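Local atomic coordinates of cyclopenase asqI (Emericella nidulans, PDB entry 5YY3), a protein that catalyses, as a zinc-containing cyclopenase, the ring contraction of 4'-methoxycyclopenin to 4'-methoxyviridicatin with release of methyl isocyanate in fungal aspoquinolone biosynthesis. Residues A[609-613]-A[623-627]; A[413-418]-A[600-605]; A[253-257]-A[453-458]; A[260-264]-A[385-391]; A[56-60]-A[101-105]. All coordinates share one frame; numbering follows the deposited sequence.

Along the chain contact 5 comes first, then contact 3 enclosing contact 4, and last contacts 2 and 1; contacts 2 and 3 interleave. Contacts 1 and 2 have centres 12 Å apart and touch directly, Trp610 packing on Ile415. Contacts 3 and 4, centres 11 Å apart, share the Arg389-Met456 link; contact 3 joins the helical domain to the loop between strands 443-449 and 461-475, while contact 4 lies wholly within the helical domain. The two pairs lie on opposite sides of the chain's centre. Contact 5 stands apart among helices, its centre 27 Å from that of contact 4. Contact 3 thus ties two domains; at the far side contact 2 holds the chain leaving helix 391-410 on the Ig-like domain.

Contact 1 (A[609-613]-A[623-627]); sequences AWTQL and IRTII
Ile623 opens the second helix and packs on one face of the Trp610 indole through CG1, while its CG2 comes 4.1 Å from Trp610 CH2, the two side chains crossing at about a right angle. The same isoleucine meets a second neighbour, for Leu613 CD1 rests 3.8 Å from Ile623 CG1. One turn on, Ile626 fills the middle of the contact. Its CG1 stands anti to the carbonyl carbon (chi1 -75°) with the chain extended beyond it, which sends CD1 across to the other segment. There Ile626 CD1 meets Leu613 CD2 tip to tip at 3.5 Å, touches Gln612 CB at 3.8 Å, and lies in the plane of the indole at its edge, 3.9 Å from Trp610 CE3. Ile627 adds its CG2 branch at the far rim of the ring, 4.1 Å from Trp610 CH2. Branched aliphatic groups suit this work, since they fit both the face and the border of a flat ring. No hydrogen bond crosses between the segments. Trp610 NE1 points elsewhere, to Pro605 O, while the Gln612 amide holds Asp414 OD1 and Ile415 N. Trp610 occupies the N-cap position of helix 611-614. Both short helices belong to the connection between strands 571-580 and 636-644, antiparallel neighbours in the sheet of the hemocyanin-type Ig-like domain.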
# COMPACT_ATOMS: atom_id res chain seq x y z
N ALA A 609 -37.14 11.85 3.21
CA ALA A 609 -36.64 12.83 2.26
C ALA A 609 -37.29 14.18 2.56
O ALA A 609 -38.33 14.23 3.22
CB ALA A 609 -36.93 12.40 0.83
N TRP A 610 -36.68 15.26 2.09
CA TRP A 610 -37.25 16.59 2.31
C TRP A 610 -38.00 17.03 1.08
O TRP A 610 -37.52 16.91 -0.05
CB TRP A 610 -36.18 17.63 2.65
CG TRP A 610 -35.42 17.33 3.88
CD1 TRP A 610 -35.68 16.35 4.79
CD2 TRP A 610 -34.24 18.01 4.33
NE1 TRP A 610 -34.73 16.38 5.80
CE2 TRP A 610 -33.84 17.39 5.53
CE3 TRP A 610 -33.49 19.08 3.84
CZ2 TRP A 610 -32.72 17.80 6.24
CZ3 TRP A 610 -32.38 19.50 4.54
CH2 TRP A 610 -32.00 18.86 5.74
N THR A 611 -39.18 17.57 1.32
CA THR A 611 -40.08 17.89 0.24
C THR A 611 -39.51 19.09 -0.54
O THR A 611 -39.72 19.21 -1.76
CB THR A 611 -41.49 18.17 0.80
OG1 THR A 611 -42.44 18.04 -0.25
CG2 THR A 611 -41.58 19.55 1.38
N GLN A 612 -38.74 19.93 0.14
CA GLN A 612 -38.06 21.06 -0.50
C GLN A 612 -37.08 20.60 -1.59
O GLN A 612 -36.78 21.35 -2.52
CB GLN A 612 -37.32 21.90 0.55
CG GLN A 612 -38.22 22.82 1.41
CD GLN A 612 -39.05 22.07 2.45
OE1 GLN A 612 -38.70 20.96 2.86
NE2 GLN A 612 -40.13 22.68 2.90
N LEU A 613 -36.59 19.37 -1.46
CA LEU A 613 -35.68 18.80 -2.46
C LEU A 613 -36.40 17.88 -3.46
O LEU A 613 -36.14 17.97 -4.66
CB LEU A 613 -34.57 18.03 -1.76
CG LEU A 613 -33.67 18.85 -0.83
CD1 LEU A 613 -32.60 17.96 -0.23
CD2 LEU A 613 -33.05 19.98 -1.60
N ILE A 623 -29.19 19.39 0.19
CA ILE A 623 -29.14 19.54 1.64
C ILE A 623 -28.21 20.70 1.96
O ILE A 623 -28.49 21.53 2.85
CB ILE A 623 -28.69 18.24 2.33
CG1 ILE A 623 -29.79 17.17 2.20
CG2 ILE A 623 -28.38 18.47 3.80
CD1 ILE A 623 -29.44 15.83 2.83
N ARG A 624 -27.11 20.79 1.21
CA ARG A 624 -26.12 21.82 1.44
C ARG A 624 -26.67 23.23 1.25
O ARG A 624 -26.37 24.12 2.04
CB ARG A 624 -24.91 21.63 0.54
CG ARG A 624 -23.81 22.62 0.86
CD ARG A 624 -22.95 22.88 -0.36
NE ARG A 624 -22.56 21.65 -1.03
CZ ARG A 624 -21.38 21.05 -0.86
NH1 ARG A 624 -20.48 21.56 -0.02
NH2 ARG A 624 -21.11 19.93 -1.52
N THR A 625 -27.48 23.44 0.20
CA THR A 625 -28.01 24.79 -0.06
C THR A 625 -29.00 25.19 1.03
O THR A 625 -28.96 26.32 1.53
CB THR A 625 -28.69 24.91 -1.43
OG1 THR A 625 -29.67 23.87 -1.59
CG2 THR A 625 -27.68 24.80 -2.56
N ILE A 626 -29.86 24.26 1.43
CA ILE A 626 -30.90 24.53 2.41
C ILE A 626 -30.31 24.86 3.76
O ILE A 626 -30.72 25.81 4.42
CB ILE A 626 -31.87 23.34 2.54
CG1 ILE A 626 -32.80 23.29 1.31
CG2 ILE A 626 -32.68 23.42 3.83
CD1 ILE A 626 -33.60 22.02 1.23
N ILE A 627 -29.31 24.10 4.17
CA ILE A 627 -28.79 24.28 5.51
C ILE A 627 -27.78 25.44 5.52
O ILE A 627 -27.23 25.77 6.57
CB ILE A 627 -28.16 22.99 6.05
CG1 ILE A 627 -26.84 22.64 5.34
CG2 ILE A 627 -29.16 21.83 5.96
CD1 ILE A 627 -26.10 21.53 6.00

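Contact 2 (A[413-418]-A[600-605]); sequences QDITAH and RGMGYP
Gln413 turns CG in between its backbone N and carbonyl carbon (chi1 58°) and then runs extended, carrying its amide past the edge of Tyr604 to Pro605. Arg600 bends at chi2 (-60°) and again at chi3, laying NE over one face of the His418 ring, with His418 CE1 over the centre of the guanidinium. Gln413 OE1 lies in the plane of the Tyr604 ring, 3.5 Å from Tyr604 CE1, and Gln413 NE2 gives a weak, bent bond of 3.0 Å to Pro605 O; its stronger partner is Asn607. Arg600 CD adds a CH-pi contact, 3.9 Å from the centroid of the His418 ring. The loop between helix 391-410 and strand 422-431 here meets the loop between strand 571-580 and helix 611-614. The second loop contains a type II beta turn from Gly601 to Tyr604, with Gly603 at the expected positive phi. A cis peptide then folds Pro605 CB over the centre of the Tyr604 ring, and Ile415 CD1 packs at 3.5 Å against Pro605 CB. An Asx turn shapes segment 413-418, Asp414 OD1 accepting from Thr416 N and OG1. Between the loops a water donates to Ile415 O (2.7 Å), accepts from His418 N, and is hydrogen-bonded to Tyr604 OH.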
# COMPACT_ATOMS: atom_id res chain seq x y z
N GLN A 413 -40.92 14.71 3.69
CA GLN A 413 -41.53 15.51 4.75
C GLN A 413 -41.12 16.96 4.59
O GLN A 413 -40.02 17.26 4.11
CB GLN A 413 -41.14 14.99 6.14
CG GLN A 413 -39.65 14.95 6.42
CD GLN A 413 -39.31 14.25 7.74
OE1 GLN A 413 -40.20 13.86 8.49
NE2 GLN A 413 -38.01 14.07 8.00
N ASP A 414 -42.02 17.86 4.97
CA ASP A 414 -41.81 19.30 4.93
C ASP A 414 -40.81 19.72 6.02
O ASP A 414 -41.07 19.54 7.21
CB ASP A 414 -43.14 20.02 5.14
CG ASP A 414 -43.06 21.49 4.80
OD1 ASP A 414 -41.99 22.11 4.98
OD2 ASP A 414 -44.09 22.04 4.34
N ILE A 415 -39.68 20.31 5.62
CA ILE A 415 -38.64 20.63 6.58
C ILE A 415 -39.05 21.80 7.49
O ILE A 415 -38.45 22.00 8.55
CB ILE A 415 -37.29 20.97 5.88
CG1 ILE A 415 -36.12 20.71 6.82
CG2 ILE A 415 -37.24 22.42 5.41
CD1 ILE A 415 -36.12 19.33 7.40
N THR A 416 -40.07 22.55 7.08
CA THR A 416 -40.59 23.67 7.88
C THR A 416 -41.74 23.24 8.79
O THR A 416 -42.06 23.94 9.75
CB THR A 416 -41.09 24.82 6.99
OG1 THR A 416 -42.26 24.40 6.29
CG2 THR A 416 -40.03 25.27 5.99
N ALA A 417 -42.36 22.10 8.49
CA ALA A 417 -43.59 21.65 9.15
C ALA A 417 -43.60 21.71 10.69
O ALA A 417 -44.64 21.92 11.29
CB ALA A 417 -43.91 20.24 8.71
N HIS A 418 -42.45 21.53 11.33
CA HIS A 418 -42.42 21.57 12.79
C HIS A 418 -41.33 22.52 13.30
O HIS A 418 -40.73 22.28 14.36
CB HIS A 418 -42.23 20.17 13.36
CG HIS A 418 -43.25 19.17 12.89
ND1 HIS A 418 -44.48 19.03 13.50
CD2 HIS A 418 -43.22 18.27 11.88
CE1 HIS A 418 -45.16 18.08 12.88
NE2 HIS A 418 -44.42 17.60 11.90
N ARG A 600 -41.17 13.21 16.71
CA ARG A 600 -40.86 13.45 15.29
C ARG A 600 -40.36 12.22 14.54
O ARG A 600 -40.26 12.24 13.31
CB ARG A 600 -39.81 14.56 15.17
CG ARG A 600 -40.34 15.93 15.46
CD ARG A 600 -41.46 16.27 14.50
NE ARG A 600 -42.46 17.10 15.15
CZ ARG A 600 -43.64 16.67 15.57
NH1 ARG A 600 -44.00 15.39 15.38
NH2 ARG A 600 -44.48 17.52 16.15
N GLY A 601 -40.04 11.16 15.26
CA GLY A 601 -39.48 9.98 14.63
C GLY A 601 -37.97 10.02 14.80
O GLY A 601 -37.37 11.09 14.66
N MET A 602 -37.37 8.88 15.11
CA MET A 602 -35.94 8.86 15.40
C MET A 602 -35.11 9.33 14.20
O MET A 602 -35.36 8.97 13.06
CB MET A 602 -35.50 7.46 15.83
CG MET A 602 -35.98 7.05 17.24
SD MET A 602 -35.35 7.94 18.71
CE MET A 602 -33.76 8.64 18.22
N GLY A 603 -34.14 10.19 14.46
CA GLY A 603 -33.28 10.69 13.40
C GLY A 603 -33.84 11.85 12.61
O GLY A 603 -33.23 12.25 11.61
N TYR A 604 -34.98 12.39 13.04
CA TYR A 604 -35.56 13.58 12.42
C TYR A 604 -34.56 14.72 12.43
O TYR A 604 -33.93 14.98 13.45
CB TYR A 604 -36.83 14.00 13.16
CG TYR A 604 -37.54 15.17 12.54
CD1 TYR A 604 -38.46 14.98 11.51
CD2 TYR A 604 -37.30 16.47 12.98
CE1 TYR A 604 -39.11 16.05 10.93
CE2 TYR A 604 -37.96 17.55 12.39
CZ TYR A 604 -38.87 17.33 11.37
OH TYR A 604 -39.55 18.38 10.78
N PRO A 605 -34.45 15.46 11.32
CA PRO A 605 -35.27 15.43 10.10
C PRO A 605 -34.66 14.63 8.94
O PRO A 605 -35.11 14.75 7.80
CB PRO A 605 -35.35 16.90 9.73
CG PRO A 605 -33.98 17.43 10.11
CD PRO A 605 -33.54 16.62 11.32
O HOH W 1 -39.61 21.17 10.87

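Contact 3 (A[253-257]-A[453-458]); sequences PISSL and VNFMES
Met456 meets Ser256 and Leu257 through van der Waals packing, apolar with Leu257 and against the CB of Ser256. The thioether bends at chi2 (-53°), bringing its sulfur round to the other loop: Met456 SD lies 3.4 Å from Ser256 CB and 3.7 Å from Leu257 CD2, and Met456 CE also reaches Ser256 CB at 3.6 Å. A flexible, unbranched methionine is well suited to wrapping round a small serine and a leucine at once. Ile254 packs beside Ser458, with its CG2 4.1 Å from Ser458 CB; the position of its CD1, pressed against Met456 O, is doubtful.

Polar bonds across the two segments are absent, and the polar groups find partners outside them. Ser458 OG binds Asp178 and Met456 O accepts from Arg389 NH1. Within the second loop, Met456 N donates to Val453 O (3.0 Å), and Met456 itself takes left-handed helical backbone angles (phi 59°). A second subunit borders the contact, with Asn454 bonded to Asn156 and Val157 of that chain.

Segment 253-257 belongs to the long connection between helices 210-231 and 288-304 of the metal domain. Segment 453-458 lies in the loop joining antiparallel strands 443-449 and 461-475 of the Ig-like domain, so the contact bridges the domains.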
# COMPACT_ATOMS: atom_id res chain seq x y z
N PRO A 253 -12.17 -14.28 13.96
CA PRO A 253 -12.36 -13.58 15.25
C PRO A 253 -11.00 -13.32 15.92
O PRO A 253 -10.07 -14.08 15.63
CB PRO A 253 -13.22 -14.56 16.06
CG PRO A 253 -13.82 -15.48 15.08
CD PRO A 253 -12.86 -15.57 13.93
N ILE A 254 -10.88 -12.28 16.76
CA ILE A 254 -9.59 -12.05 17.43
C ILE A 254 -9.21 -13.26 18.23
O ILE A 254 -10.05 -13.87 18.90
CB ILE A 254 -9.57 -10.87 18.40
CG1 ILE A 254 -10.63 -9.85 18.07
CG2 ILE A 254 -8.18 -10.22 18.41
CD1 ILE A 254 -10.50 -8.70 18.96
N SER A 255 -7.92 -13.58 18.18
CA SER A 255 -7.41 -14.90 18.52
C SER A 255 -7.98 -15.45 19.84
O SER A 255 -8.22 -16.64 19.97
CB SER A 255 -5.90 -14.85 18.57
OG SER A 255 -5.45 -13.89 17.63
N SER A 256 -8.24 -14.57 20.79
CA SER A 256 -8.77 -15.02 22.08
C SER A 256 -10.16 -15.66 21.92
O SER A 256 -10.52 -16.56 22.68
CB SER A 256 -8.79 -13.84 23.06
OG SER A 256 -7.62 -13.02 22.93
N LEU A 257 -10.91 -15.24 20.91
CA LEU A 257 -12.29 -15.69 20.69
C LEU A 257 -12.37 -16.91 19.77
O LEU A 257 -13.43 -17.53 19.66
CB LEU A 257 -13.14 -14.57 20.08
CG LEU A 257 -13.41 -13.30 20.88
CD1 LEU A 257 -14.16 -12.31 20.02
CD2 LEU A 257 -14.19 -13.61 22.13
N VAL A 453 -6.63 -6.01 25.27
CA VAL A 453 -6.72 -7.35 24.67
C VAL A 453 -7.56 -8.31 25.50
O VAL A 453 -8.24 -9.18 24.96
CB VAL A 453 -5.33 -7.96 24.46
CG1 VAL A 453 -5.43 -9.31 23.79
CG2 VAL A 453 -4.48 -7.04 23.63
N ASN A 454 -7.50 -8.16 26.83
CA ASN A 454 -8.32 -8.98 27.73
C ASN A 454 -9.82 -8.68 27.58
O ASN A 454 -10.65 -9.52 27.93
CB ASN A 454 -7.90 -8.76 29.19
CG ASN A 454 -7.92 -7.29 29.59
OD1 ASN A 454 -7.38 -6.44 28.89
ND2 ASN A 454 -8.56 -6.99 30.71
N PHE A 455 -10.17 -7.49 27.08
CA PHE A 455 -11.55 -7.15 26.75
C PHE A 455 -11.87 -7.39 25.26
O PHE A 455 -12.78 -6.75 24.70
CB PHE A 455 -11.85 -5.70 27.09
CG PHE A 455 -12.08 -5.43 28.57
CD1 PHE A 455 -11.01 -5.23 29.42
CD2 PHE A 455 -13.36 -5.36 29.09
CE1 PHE A 455 -11.22 -4.97 30.78
CE2 PHE A 455 -13.58 -5.09 30.44
CZ PHE A 455 -12.50 -4.90 31.29
N MET A 456 -11.12 -8.29 24.62
CA MET A 456 -11.35 -8.70 23.23
C MET A 456 -11.29 -7.58 22.19
O MET A 456 -12.01 -7.62 21.20
CB MET A 456 -12.70 -9.42 23.11
CG MET A 456 -12.80 -10.66 24.02
SD MET A 456 -11.41 -11.79 23.75
CE MET A 456 -11.11 -12.44 25.39
N GLU A 457 -10.42 -6.60 22.40
CA GLU A 457 -10.25 -5.50 21.44
C GLU A 457 -9.02 -5.73 20.57
O GLU A 457 -8.14 -6.51 20.92
CB GLU A 457 -10.15 -4.16 22.17
CG GLU A 457 -11.37 -3.82 23.00
CD GLU A 457 -11.28 -2.45 23.65
OE1 GLU A 457 -10.19 -2.07 24.11
OE2 GLU A 457 -12.30 -1.76 23.71
N SER A 458 -8.96 -5.06 19.43
CA SER A 458 -7.81 -5.21 18.55
C SER A 458 -7.38 -3.90 17.93
O SER A 458 -8.20 -3.00 17.75
CB SER A 458 -8.11 -6.23 17.45
OG SER A 458 -9.30 -5.89 16.75

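Contact 4 (A[260-264]-A[385-391]); sequences HYGGY and FGAPRDP
Tyr264 and Asp390 make the direct polar link: the phenol donates from Tyr264 OH to Asp390 OD1 at 2.7 Å, on the syn lone pair. Ring and carboxylate are nearly coplanar, 19° apart, with Asp390 OD2 at the ring edge, 3.3 Å from Tyr264 CE2. Tyr261 makes the apolar link. Its ring and that of Phe385 meet rim to rim, centroids 5.9 Å apart and planes at 65°, with Tyr261 CE1 3.6 Å from Phe385 CD1. The Tyr261 hydroxyl also lies 3.8 Å from Arg389 CD and shares a water with Gly386: the water is 2.7 Å from Tyr261 OH and donates to Gly386 O at 2.6 Å. Gly386 suits its place, its phi being positive and the Tyr261 hydroxyl lying near its CA.

Further out, both tyrosines have CG between the backbone N and the carbonyl carbon (chi1 68° for Tyr261), a cramped setting that sends the phenols across to the second loop. Asp390 OD1 also caps Cys392 N at the start of helix 391-410, which helps to hold the carboxylate in place. Besides its bond to Met456, Arg389 forms a salt bridge with Asp178, and Phe385 packs edge-to-face with Phe146. Pro388 touches His186, and Gly386 comes about 6 Å from the side chain of that zinc ligand. Segment 385-391 therefore borders the histidine metal site within the helical hemocyanin-type domain of a tyrosinase-family protein.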
# COMPACT_ATOMS: atom_id res chain seq x y z
N HIS A 260 -13.89 -20.35 20.83
CA HIS A 260 -15.31 -20.58 21.06
C HIS A 260 -16.13 -20.56 19.80
O HIS A 260 -17.18 -21.18 19.74
CB HIS A 260 -15.88 -19.56 22.04
CG HIS A 260 -15.08 -19.43 23.30
ND1 HIS A 260 -15.33 -20.20 24.42
CD2 HIS A 260 -14.06 -18.60 23.64
CE1 HIS A 260 -14.49 -19.87 25.38
NE2 HIS A 260 -13.71 -18.89 24.93
N TYR A 261 -15.67 -19.82 18.79
CA TYR A 261 -16.28 -19.88 17.46
C TYR A 261 -15.30 -19.45 16.38
O TYR A 261 -14.30 -18.78 16.67
CB TYR A 261 -17.54 -19.02 17.40
CG TYR A 261 -17.33 -17.52 17.49
CD1 TYR A 261 -17.24 -16.89 18.73
CD2 TYR A 261 -17.28 -16.73 16.35
CE1 TYR A 261 -17.07 -15.52 18.82
CE2 TYR A 261 -17.12 -15.36 16.43
CZ TYR A 261 -17.01 -14.76 17.67
OH TYR A 261 -16.86 -13.39 17.74
N GLY A 262 -15.58 -19.84 15.15
CA GLY A 262 -14.69 -19.57 14.04
C GLY A 262 -15.21 -18.51 13.09
O GLY A 262 -16.29 -17.94 13.29
N GLY A 263 -14.42 -18.22 12.06
CA GLY A 263 -14.84 -17.30 11.03
C GLY A 263 -15.21 -18.05 9.76
O GLY A 263 -15.91 -19.05 9.81
N TYR A 264 -14.72 -17.55 8.63
CA TYR A 264 -15.00 -18.14 7.33
C TYR A 264 -13.89 -17.68 6.38
O TYR A 264 -13.29 -16.62 6.60
CB TYR A 264 -16.40 -17.73 6.83
CG TYR A 264 -16.66 -16.24 6.93
CD1 TYR A 264 -16.17 -15.38 5.96
CD2 TYR A 264 -17.40 -15.68 7.98
CE1 TYR A 264 -16.37 -14.03 6.03
CE2 TYR A 264 -17.61 -14.31 8.06
CZ TYR A 264 -17.09 -13.49 7.07
OH TYR A 264 -17.27 -12.12 7.08
N PHE A 385 -23.36 -13.87 19.28
CA PHE A 385 -22.27 -13.18 19.93
C PHE A 385 -21.40 -12.53 18.87
O PHE A 385 -21.06 -13.16 17.87
CB PHE A 385 -21.45 -14.16 20.78
CG PHE A 385 -20.28 -13.54 21.50
CD1 PHE A 385 -19.08 -13.30 20.84
CD2 PHE A 385 -20.38 -13.23 22.85
CE1 PHE A 385 -18.00 -12.74 21.50
CE2 PHE A 385 -19.30 -12.68 23.53
CZ PHE A 385 -18.10 -12.43 22.85
N GLY A 386 -21.06 -11.27 19.10
CA GLY A 386 -20.00 -10.61 18.36
C GLY A 386 -20.34 -10.24 16.93
O GLY A 386 -19.43 -10.09 16.11
N ALA A 387 -21.62 -10.09 16.63
CA ALA A 387 -22.03 -9.66 15.30
C ALA A 387 -21.32 -8.37 14.82
O ALA A 387 -20.81 -8.35 13.69
CB ALA A 387 -23.54 -9.49 15.24
N PRO A 388 -21.29 -7.30 15.66
CA PRO A 388 -20.60 -6.09 15.19
C PRO A 388 -19.13 -6.30 14.80
O PRO A 388 -18.58 -5.50 14.05
CB PRO A 388 -20.69 -5.13 16.39
CG PRO A 388 -21.87 -5.58 17.14
CD PRO A 388 -21.94 -7.08 16.96
N ARG A 389 -18.51 -7.37 15.29
CA ARG A 389 -17.10 -7.61 15.00
C ARG A 389 -16.89 -8.05 13.55
O ARG A 389 -15.85 -7.79 12.95
CB ARG A 389 -16.53 -8.68 15.93
CG ARG A 389 -16.84 -8.52 17.40
CD ARG A 389 -16.28 -9.70 18.18
NE ARG A 389 -16.48 -9.48 19.60
CZ ARG A 389 -15.63 -8.82 20.38
NH1 ARG A 389 -14.51 -8.34 19.88
NH2 ARG A 389 -15.90 -8.65 21.67
N ASP A 390 -17.90 -8.71 13.00
CA ASP A 390 -17.81 -9.38 11.70
C ASP A 390 -18.22 -8.46 10.53
O ASP A 390 -19.32 -7.91 10.54
CB ASP A 390 -18.69 -10.62 11.75
CG ASP A 390 -18.42 -11.60 10.62
OD1 ASP A 390 -17.99 -11.16 9.53
OD2 ASP A 390 -18.68 -12.81 10.83
N PRO A 391 -17.34 -8.30 9.53
CA PRO A 391 -17.68 -7.41 8.41
C PRO A 391 -18.90 -7.88 7.61
O PRO A 391 -19.54 -7.04 6.97
CB PRO A 391 -16.42 -7.44 7.53
CG PRO A 391 -15.32 -7.81 8.47
CD PRO A 391 -15.96 -8.81 9.42
O HOH W 2 -17.74 -12.05 15.59

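Contact 5 (A[56-60]-A[101-105]); sequences DVRGI and ISKAK
Ile101 and Ile60 pack at the heart of a helix pair in which segments 56-60 and 101-105 run in nearly the same direction, their axes 30° apart and 11.2 Å at closest approach. Residues three or four positions apart put successive side chains on one face of each helix, here Asp56, Val57 and Ile60 facing Ile101, Ala104 and Lys105. On the buried side the packing is apolar. The two branches of Ile101 divide the work: its CD1 lies 3.9 Å from Val57 CG2, whereas its CG2 is 4.1 Å from Ile60 CD1. With CG1 anti to its carbonyl carbon (chi1 -64°), Ile60 extends CD1 between Ile101 and Ala104, reaching Ala104 CB at 4.1 Å. Beta-branched residues fill the space between the backbones, and the small Ala104 admits the tip of Ile60. Helix 114-127 closes this side through Met117, Leu121 and Leu125, and Leu90 of helix 77-92 touches Ala104.

The outer side is looser and polar. Asp56 still lends its CB to the core, 3.8 Å from Ile101 CG2, but its carboxylate lies at the margin, where the exposed Lys105 arches over to meet it. Both charges suit a solvent-facing border, and the salt bridge spans 3.0 Å from Asp56 OD1 to Lys105 NZ.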
# COMPACT_ATOMS: atom_id res chain seq x y z
N ASP A 56 -26.04 -15.27 42.04
CA ASP A 56 -26.81 -16.29 41.33
C ASP A 56 -26.80 -15.98 39.84
O ASP A 56 -26.58 -16.85 39.01
CB ASP A 56 -28.25 -16.35 41.84
CG ASP A 56 -28.39 -17.23 43.06
OD1 ASP A 56 -27.54 -18.13 43.25
OD2 ASP A 56 -29.38 -17.05 43.81
N VAL A 57 -27.04 -14.71 39.53
CA VAL A 57 -27.10 -14.24 38.16
C VAL A 57 -25.75 -14.42 37.45
O VAL A 57 -25.71 -14.96 36.35
CB VAL A 57 -27.55 -12.76 38.09
CG1 VAL A 57 -27.38 -12.19 36.69
CG2 VAL A 57 -28.99 -12.63 38.55
N ARG A 58 -24.67 -13.99 38.09
CA ARG A 58 -23.32 -14.21 37.55
C ARG A 58 -23.01 -15.69 37.39
O ARG A 58 -22.41 -16.11 36.41
CB ARG A 58 -22.25 -13.55 38.44
CG ARG A 58 -22.23 -12.03 38.39
CD ARG A 58 -21.30 -11.46 39.46
NE ARG A 58 -22.03 -10.73 40.49
CZ ARG A 58 -21.69 -10.70 41.78
NH1 ARG A 58 -20.63 -11.38 42.20
NH2 ARG A 58 -22.42 -10.01 42.65
N GLY A 59 -23.44 -16.50 38.36
CA GLY A 59 -23.26 -17.93 38.29
C GLY A 59 -23.96 -18.54 37.08
O GLY A 59 -23.41 -19.41 36.41
N ILE A 60 -25.18 -18.09 36.81
CA ILE A 60 -25.95 -18.60 35.68
C ILE A 60 -25.30 -18.20 34.35
O ILE A 60 -25.06 -19.04 33.49
CB ILE A 60 -27.42 -18.09 35.73
CG1 ILE A 60 -28.12 -18.64 36.99
CG2 ILE A 60 -28.18 -18.51 34.47
CD1 ILE A 60 -29.48 -18.02 37.27
N ILE A 101 -35.32 -16.50 39.29
CA ILE A 101 -34.04 -17.17 39.43
C ILE A 101 -34.22 -18.61 39.91
O ILE A 101 -33.46 -19.50 39.51
CB ILE A 101 -33.12 -16.39 40.36
CG1 ILE A 101 -32.90 -15.01 39.78
CG2 ILE A 101 -31.79 -17.10 40.53
CD1 ILE A 101 -31.94 -14.19 40.55
N SER A 102 -35.23 -18.85 40.74
CA SER A 102 -35.59 -20.20 41.15
C SER A 102 -35.99 -21.06 39.95
O SER A 102 -35.48 -22.18 39.79
CB SER A 102 -36.73 -20.19 42.17
OG SER A 102 -36.26 -19.76 43.43
N LYS A 103 -36.89 -20.53 39.12
CA LYS A 103 -37.32 -21.21 37.89
C LYS A 103 -36.10 -21.51 37.01
O LYS A 103 -35.95 -22.61 36.48
CB LYS A 103 -38.34 -20.36 37.12
CG LYS A 103 -39.14 -21.13 36.07
CD LYS A 103 -39.85 -22.34 36.67
CE LYS A 103 -40.86 -22.99 35.72
NZ LYS A 103 -40.26 -24.05 34.87
N ALA A 104 -35.23 -20.51 36.89
CA ALA A 104 -34.01 -20.61 36.10
C ALA A 104 -33.13 -21.77 36.57
O ALA A 104 -32.74 -22.62 35.77
CB ALA A 104 -33.24 -19.29 36.18
N LYS A 105 -32.80 -21.79 37.87
CA LYS A 105 -31.98 -22.86 38.44
C LYS A 105 -32.61 -24.20 38.15
O LYS A 105 -31.93 -25.16 37.78
CB LYS A 105 -31.84 -22.70 39.96
CG LYS A 105 -30.91 -21.58 40.45
CD LYS A 105 -30.45 -21.89 41.87
CE LYS A 105 -30.16 -20.63 42.67
NZ LYS A 105 -29.67 -19.56 41.76